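PDB 6IBU: probable glycosidase crf1 from Neosartorya fumigata, which cleaves chitin and transfers its chains to beta-1,6-glucan or to other chitin chains, cross-linking polysaccharides of the fungal cell wall and septa. Local coordinates for residues A[99-104]-A[109-114]; A[130-135]-A[140-145]. All blocks are in the same frame, centred on the assembly; numbering follows the deposited sequence.

Contact 1. Residues A[99-104]-A[109-114]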
loop_
_atom_site.group_PDB
_atom_site.type_symbol
_atom_site.label_atom_id
_atom_site.label_comp_id
_atom_site.label_asym_id
_atom_site.label_seq_id
_atom_site.Cartn_x
_atom_site.Cartn_y
_atom_site.Cartn_z
ATOM N N VAL A 99 0.210 5.698 -3.022
ATOM C CA VAL A 99 -0.470 6.096 -1.768
ATOM C C VAL A 99 -0.231 4.952 -0.790
ATOM O O VAL A 99 -0.417 3.786 -1.189
ATOM C CB VAL A 99 -1.969 6.336 -2.005
ATOM C CG1 VAL A 99 -2.683 6.631 -0.707
ATOM C CG2 VAL A 99 -2.193 7.443 -3.019
ATOM N N ASP A 100 0.144 5.255 0.444
ATOM C CA ASP A 100 0.436 4.165 1.388
ATOM C C ASP A 100 0.132 4.554 2.831
ATOM O O ASP A 100 -0.026 5.766 3.156
ATOM C CB ASP A 100 1.857 3.638 1.214
ATOM C CG ASP A 100 2.935 4.582 1.667
ATOM O OD1 ASP A 100 3.071 4.764 2.882
ATOM O OD2 ASP A 100 3.684 5.100 0.793
ATOM N N TRP A 101 0.005 3.492 3.624
ATOM C CA TRP A 101 0.034 3.478 5.101
ATOM C C TRP A 101 1.326 2.783 5.522
ATOM O O TRP A 101 1.688 1.801 4.876
ATOM C CB TRP A 101 -1.181 2.722 5.646
ATOM C CG TRP A 101 -2.551 3.207 5.286
ATOM C CD1 TRP A 101 -3.369 2.730 4.309
ATOM C CD2 TRP A 101 -3.337 4.165 6.016
ATOM N NE1 TRP A 101 -4.581 3.359 4.337
ATOM C CE2 TRP A 101 -4.600 4.239 5.388
ATOM C CE3 TRP A 101 -3.084 4.992 7.110
ATOM C CZ2 TRP A 101 -5.606 5.099 5.839
ATOM C CZ3 TRP A 101 -4.072 5.837 7.558
ATOM C CH2 TRP A 101 -5.320 5.878 6.937
ATOM N N GLU A 102 2.027 3.293 6.530
ATOM C CA GLU A 102 3.172 2.574 7.147
ATOM C C GLU A 102 2.953 2.540 8.656
ATOM O O GLU A 102 2.809 3.596 9.236
ATOM C CB GLU A 102 4.502 3.256 6.835
ATOM C CG GLU A 102 4.748 3.502 5.357
ATOM C CD GLU A 102 4.947 2.232 4.544
ATOM O OE1 GLU A 102 5.595 1.299 5.035
ATOM O OE2 GLU A 102 4.424 2.165 3.429
ATOM N N VAL A 103 2.927 1.368 9.273
ATOM C CA VAL A 103 3.021 1.267 10.752
ATOM C C VAL A 103 4.448 0.834 11.119
ATOM O O VAL A 103 5.038 0.020 10.414
ATOM C CB VAL A 103 1.950 0.322 11.330
ATOM C CG1 VAL A 103 2.081 0.202 12.832
ATOM C CG2 VAL A 103 0.549 0.782 10.973
ATOM N N LEU A 104 4.988 1.395 12.196
ATOM C CA LEU A 104 6.314 1.007 12.735
ATOM C C LEU A 104 6.050 0.228 14.015
ATOM O O LEU A 104 5.212 0.694 14.806
ATOM C CB LEU A 104 7.136 2.267 12.978
ATOM C CG LEU A 104 7.291 3.154 11.743
ATOM C CD1 LEU A 104 8.034 4.414 12.116
ATOM C CD2 LEU A 104 8.005 2.431 10.597
ATOM N N THR A 109 1.407 4.434 18.738
ATOM C CA THR A 109 0.450 5.556 18.904
ATOM C C THR A 109 0.146 6.220 17.566
ATOM O O THR A 109 -0.669 7.149 17.566
ATOM C CB THR A 109 0.994 6.632 19.845
ATOM O OG1 THR A 109 2.323 6.973 19.433
ATOM C CG2 THR A 109 0.943 6.180 21.287
ATOM N N GLN A 110 0.817 5.819 16.490
ATOM C CA GLN A 110 0.644 6.481 15.181
ATOM C C GLN A 110 0.716 5.462 14.035
ATOM O O GLN A 110 1.188 4.309 14.226
ATOM C CB GLN A 110 1.697 7.551 14.944
ATOM C CG GLN A 110 2.066 8.391 16.159
ATOM C CD GLN A 110 3.236 9.294 15.817
ATOM O OE1 GLN A 110 3.099 10.504 15.696
ATOM N NE2 GLN A 110 4.392 8.702 15.582
ATOM N N VAL A 111 0.220 5.901 12.884
ATOM C CA VAL A 111 0.505 5.312 11.549
ATOM C C VAL A 111 0.978 6.467 10.673
ATOM O O VAL A 111 0.541 7.598 10.882
ATOM C CB VAL A 111 -0.719 4.601 10.945
ATOM C CG1 VAL A 111 -1.104 3.385 11.761
ATOM C CG2 VAL A 111 -1.908 5.537 10.810
ATOM N N GLN A 112 1.857 6.189 9.729
ATOM C CA GLN A 112 2.304 7.240 8.790
ATOM C C GLN A 112 1.455 7.143 7.523
ATOM O O GLN A 112 1.146 6.042 7.094
ATOM C CB GLN A 112 3.799 7.144 8.515
ATOM C CG GLN A 112 4.306 8.429 7.885
ATOM C CD GLN A 112 5.705 8.333 7.349
ATOM O OE1 GLN A 112 6.487 9.266 7.494
ATOM N NE2 GLN A 112 6.031 7.213 6.730
ATOM N N THR A 113 1.047 8.280 6.989
ATOM C CA THR A 113 0.394 8.354 5.665
ATOM C C THR A 113 1.419 8.885 4.683
ATOM O O THR A 113 2.285 9.644 5.061
ATOM C CB THR A 113 -0.885 9.196 5.664
ATOM O OG1 THR A 113 -0.591 10.532 6.074
ATOM C CG2 THR A 113 -1.995 8.599 6.508
ATOM N N ASN A 114 1.322 8.486 3.444
ATOM C CA ASN A 114 2.317 8.931 2.453
ATOM C C ASN A 114 1.777 8.841 1.036
ATOM O O ASN A 114 0.853 8.069 0.779
ATOM C CB ASN A 114 3.561 8.074 2.541
ATOM C CG ASN A 114 4.777 8.941 2.703
ATOM O OD1 ASN A 114 5.116 9.724 1.824
ATOM N ND2 ASN A 114 5.391 8.833 3.866
HETATM O O HOH W 1 3.691 3.290 13.779
#
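Gln110 O comes within 4.4 Å of Val103 CG1 near the turn end of an antiparallel beta hairpin, whose strands 98-105 and 110-116 lie side by side in the catalytic sheet of the GH16 beta-sandwich. A water accepts from Leu104 N and lies 2.7 Å from Gln110 O, bridging strands that have begun to part. Val111 turns toward the sandwich interior, its CG2 lying 3.9 Å from Trp101 CZ3. Gln112 faces the other side, paired with Glu102, a chitin-binding residue and, by similarity, the proton donor. Two backbone bonds lock this pair, and the one from Gln112 N to Glu102 O (2.8 Å) is nearly straight at 171° and in the carbonyl plane. Bent at chi2 (-68°), the Glu102 chain swings its carboxylate off Gln112, and Ser88 of strand 85-93 bonds to OE1. Thr113 returns to the interior: its CG2 lies 3.6 Å from Trp101 CZ3, while OG1 is held by Thr128 and Arg161. Asn114 closes the pairing through bonds in both directions with the Asp100 backbone. Its side chain runs alongside that of Asp100, amide and carboxylate planes 26° apart, with CB 3.4 Å from Asp100 OD1.

Contact 2. Residues A[130-135]-A[140-145]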
loop_
_atom_site.group_PDB
_atom_site.type_symbol
_atom_site.label_atom_id
_atom_site.label_comp_id
_atom_site.label_asym_id
_atom_site.label_seq_id
_atom_site.Cartn_x
_atom_site.Cartn_y
_atom_site.Cartn_z
ATOM N N VAL A 130 -0.418 10.188 11.842
ATOM C CA VAL A 130 -1.768 10.391 12.438
ATOM C C VAL A 130 -1.867 9.496 13.657
ATOM O O VAL A 130 -1.394 8.376 13.621
ATOM C CB VAL A 130 -2.879 10.120 11.404
ATOM C CG1 VAL A 130 -2.625 10.896 10.134
ATOM C CG2 VAL A 130 -3.046 8.648 11.057
ATOM N N PRO A 131 -2.505 9.939 14.752
ATOM C CA PRO A 131 -2.643 9.116 15.950
ATOM C C PRO A 131 -3.571 7.925 15.682
ATOM O O PRO A 131 -4.549 8.094 15.055
ATOM C CB PRO A 131 -3.270 10.055 17.005
ATOM C CG PRO A 131 -3.213 11.457 16.386
ATOM C CD PRO A 131 -3.203 11.226 14.888
ATOM N N VAL A 132 -3.198 6.748 16.163
ATOM C CA VAL A 132 -4.000 5.492 16.090
ATOM C C VAL A 132 -3.743 4.697 17.375
ATOM O O VAL A 132 -2.597 4.649 17.851
ATOM C CB VAL A 132 -3.627 4.671 14.842
ATOM C CG1 VAL A 132 -4.581 3.506 14.623
ATOM C CG2 VAL A 132 -3.576 5.530 13.606
ATOM N N ALA A 133 -4.769 4.085 17.937
ATOM C CA ALA A 133 -4.652 3.375 19.227
ATOM C C ALA A 133 -4.007 2.025 18.947
ATOM O O ALA A 133 -4.563 1.262 18.167
ATOM C CB ALA A 133 -6.003 3.236 19.877
ATOM N N THR A 134 -2.832 1.797 19.517
ATOM C CA THR A 134 -2.130 0.494 19.531
ATOM C C THR A 134 -2.356 -0.268 18.224
ATOM O O THR A 134 -2.929 -1.354 18.251
ATOM C CB THR A 134 -2.551 -0.327 20.763
ATOM O OG1 THR A 134 -3.954 -0.618 20.691
ATOM C CG2 THR A 134 -2.218 0.364 22.072
ATOM N N PRO A 135 -1.826 0.209 17.075
ATOM C CA PRO A 135 -2.016 -0.483 15.804
ATOM C C PRO A 135 -1.405 -1.891 15.760
ATOM O O PRO A 135 -1.889 -2.674 15.003
ATOM C CB PRO A 135 -1.354 0.427 14.767
ATOM C CG PRO A 135 -0.416 1.300 15.545
ATOM C CD PRO A 135 -1.010 1.425 16.937
ATOM N N HIS A 140 -7.500 -2.422 12.867
ATOM C CA HIS A 140 -8.136 -1.156 12.447
ATOM C C HIS A 140 -8.496 -1.309 10.982
ATOM O O HIS A 140 -7.897 -2.137 10.309
ATOM C CB HIS A 140 -7.197 0.037 12.652
ATOM C CG HIS A 140 -6.978 0.374 14.083
ATOM N ND1 HIS A 140 -7.946 0.992 14.836
ATOM C CD2 HIS A 140 -5.921 0.161 14.897
ATOM C CE1 HIS A 140 -7.486 1.151 16.064
ATOM N NE2 HIS A 140 -6.254 0.641 16.128
ATOM N N THR A 141 -9.419 -0.492 10.511
ATOM C CA THR A 141 -9.788 -0.441 9.090
ATOM C C THR A 141 -9.051 0.740 8.477
ATOM O O THR A 141 -9.372 1.868 8.814
ATOM C CB THR A 141 -11.297 -0.340 8.917
ATOM O OG1 THR A 141 -11.853 -1.446 9.612
ATOM C CG2 THR A 141 -11.693 -0.378 7.465
ATOM N N TYR A 142 -8.117 0.466 7.582
ATOM C CA TYR A 142 -7.348 1.511 6.874
ATOM C C TYR A 142 -7.980 1.693 5.495
ATOM O O TYR A 142 -7.998 0.759 4.692
ATOM C CB TYR A 142 -5.887 1.116 6.823
ATOM C CG TYR A 142 -5.237 0.993 8.173
ATOM C CD1 TYR A 142 -4.600 2.075 8.764
ATOM C CD2 TYR A 142 -5.240 -0.219 8.852
ATOM C CE1 TYR A 142 -3.992 1.954 10.004
ATOM C CE2 TYR A 142 -4.608 -0.360 10.073
ATOM C CZ TYR A 142 -3.976 0.722 10.652
ATOM O OH TYR A 142 -3.373 0.582 11.872
ATOM N N THR A 143 -8.505 2.881 5.248
ATOM C CA THR A 143 -9.299 3.177 4.039
ATOM C C THR A 143 -8.639 4.312 3.255
ATOM O O THR A 143 -8.344 5.341 3.841
ATOM C CB THR A 143 -10.729 3.557 4.420
ATOM O OG1 THR A 143 -11.209 2.541 5.299
ATOM C CG2 THR A 143 -11.620 3.721 3.208
ATOM N N ILE A 144 -8.456 4.107 1.960
ATOM C CA ILE A 144 -7.979 5.147 1.010
ATOM C C ILE A 144 -9.083 5.378 -0.005
ATOM O O ILE A 144 -9.382 4.452 -0.697
ATOM C CB ILE A 144 -6.676 4.715 0.331
ATOM C CG1 ILE A 144 -5.542 4.550 1.341
ATOM C CG2 ILE A 144 -6.316 5.701 -0.774
ATOM C CD1 ILE A 144 -4.299 3.917 0.778
ATOM N N ASP A 145 -9.686 6.557 -0.007
ATOM C CA ASP A 145 -10.657 7.003 -1.033
ATOM C C ASP A 145 -9.876 7.794 -2.075
ATOM O O ASP A 145 -9.157 8.710 -1.722
ATOM C CB ASP A 145 -11.814 7.784 -0.418
ATOM C CG ASP A 145 -12.878 6.842 0.153
ATOM O OD1 ASP A 145 -13.721 6.301 -0.652
ATOM O OD2 ASP A 145 -12.842 6.607 1.400
HETATM O O HOH W 2 -3.629 -1.746 13.140
#
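His140 reaches from the first residue of strand 140-146 to the loop that follows strand 128-131, joining the two sheets of the beta-sandwich at one end. Its CB points toward the loop, and CG, anti to the carbonyl carbon (chi1 -70°), brings one face of the imidazole against Val132. CG1 of Val132 rests over that ring face in a CH-pi contact, 3.7 Å from the ring centroid and offset toward the CD2 and NE2 side. CD2 is 3.6 Å from that methyl and also borders Pro135 CA at the ring edge. At the tip, NE2 donates to Ala133 O over 2.7 Å with an angle of 156° at the hydrogen; the acceptor lies near the ring plane and the donor in the carbonyl plane. ND1 bonds to Asp156, so the ring is gripped at both nitrogens and its rotation is fixed.

Two residues on, Tyr142 extends its phenol toward the same loop. Its OH lies 3.5 Å from Pro135 CB and shares a water with Pro135 O, 2.7 Å from each oxygen. The Tyr142 ring packs between the sheets, against Met77 of strand 71-78, Val103 of strand 98-105 and Val111 of strand 110-116, and meets Trp101 edge-to-face; Val132 leans on Ile155 of strand 150-155.

Contact 1 is buried and lies within one sheet, with a regular set of paired backbone bonds and Glu102, the proposed proton donor, on one face. Contact 2 is only partly buried and spans the two sheets at a loop, where side chains do the work: one imidazole bond, a methyl over a ring and a water. The two are consecutive in the chain, and strand 110-116 is the neighbour of 128-131, with probable hydrogen bonds from Val130 N to Val111 O and from Val132 N to Thr109 O. Strand 140-146 belongs to the opposing sheet, with Ile144 CG1 3.4 Å from Trp101 NE1, and side chains of both contacts, Val111 and Val132 among them, pack between the sheets.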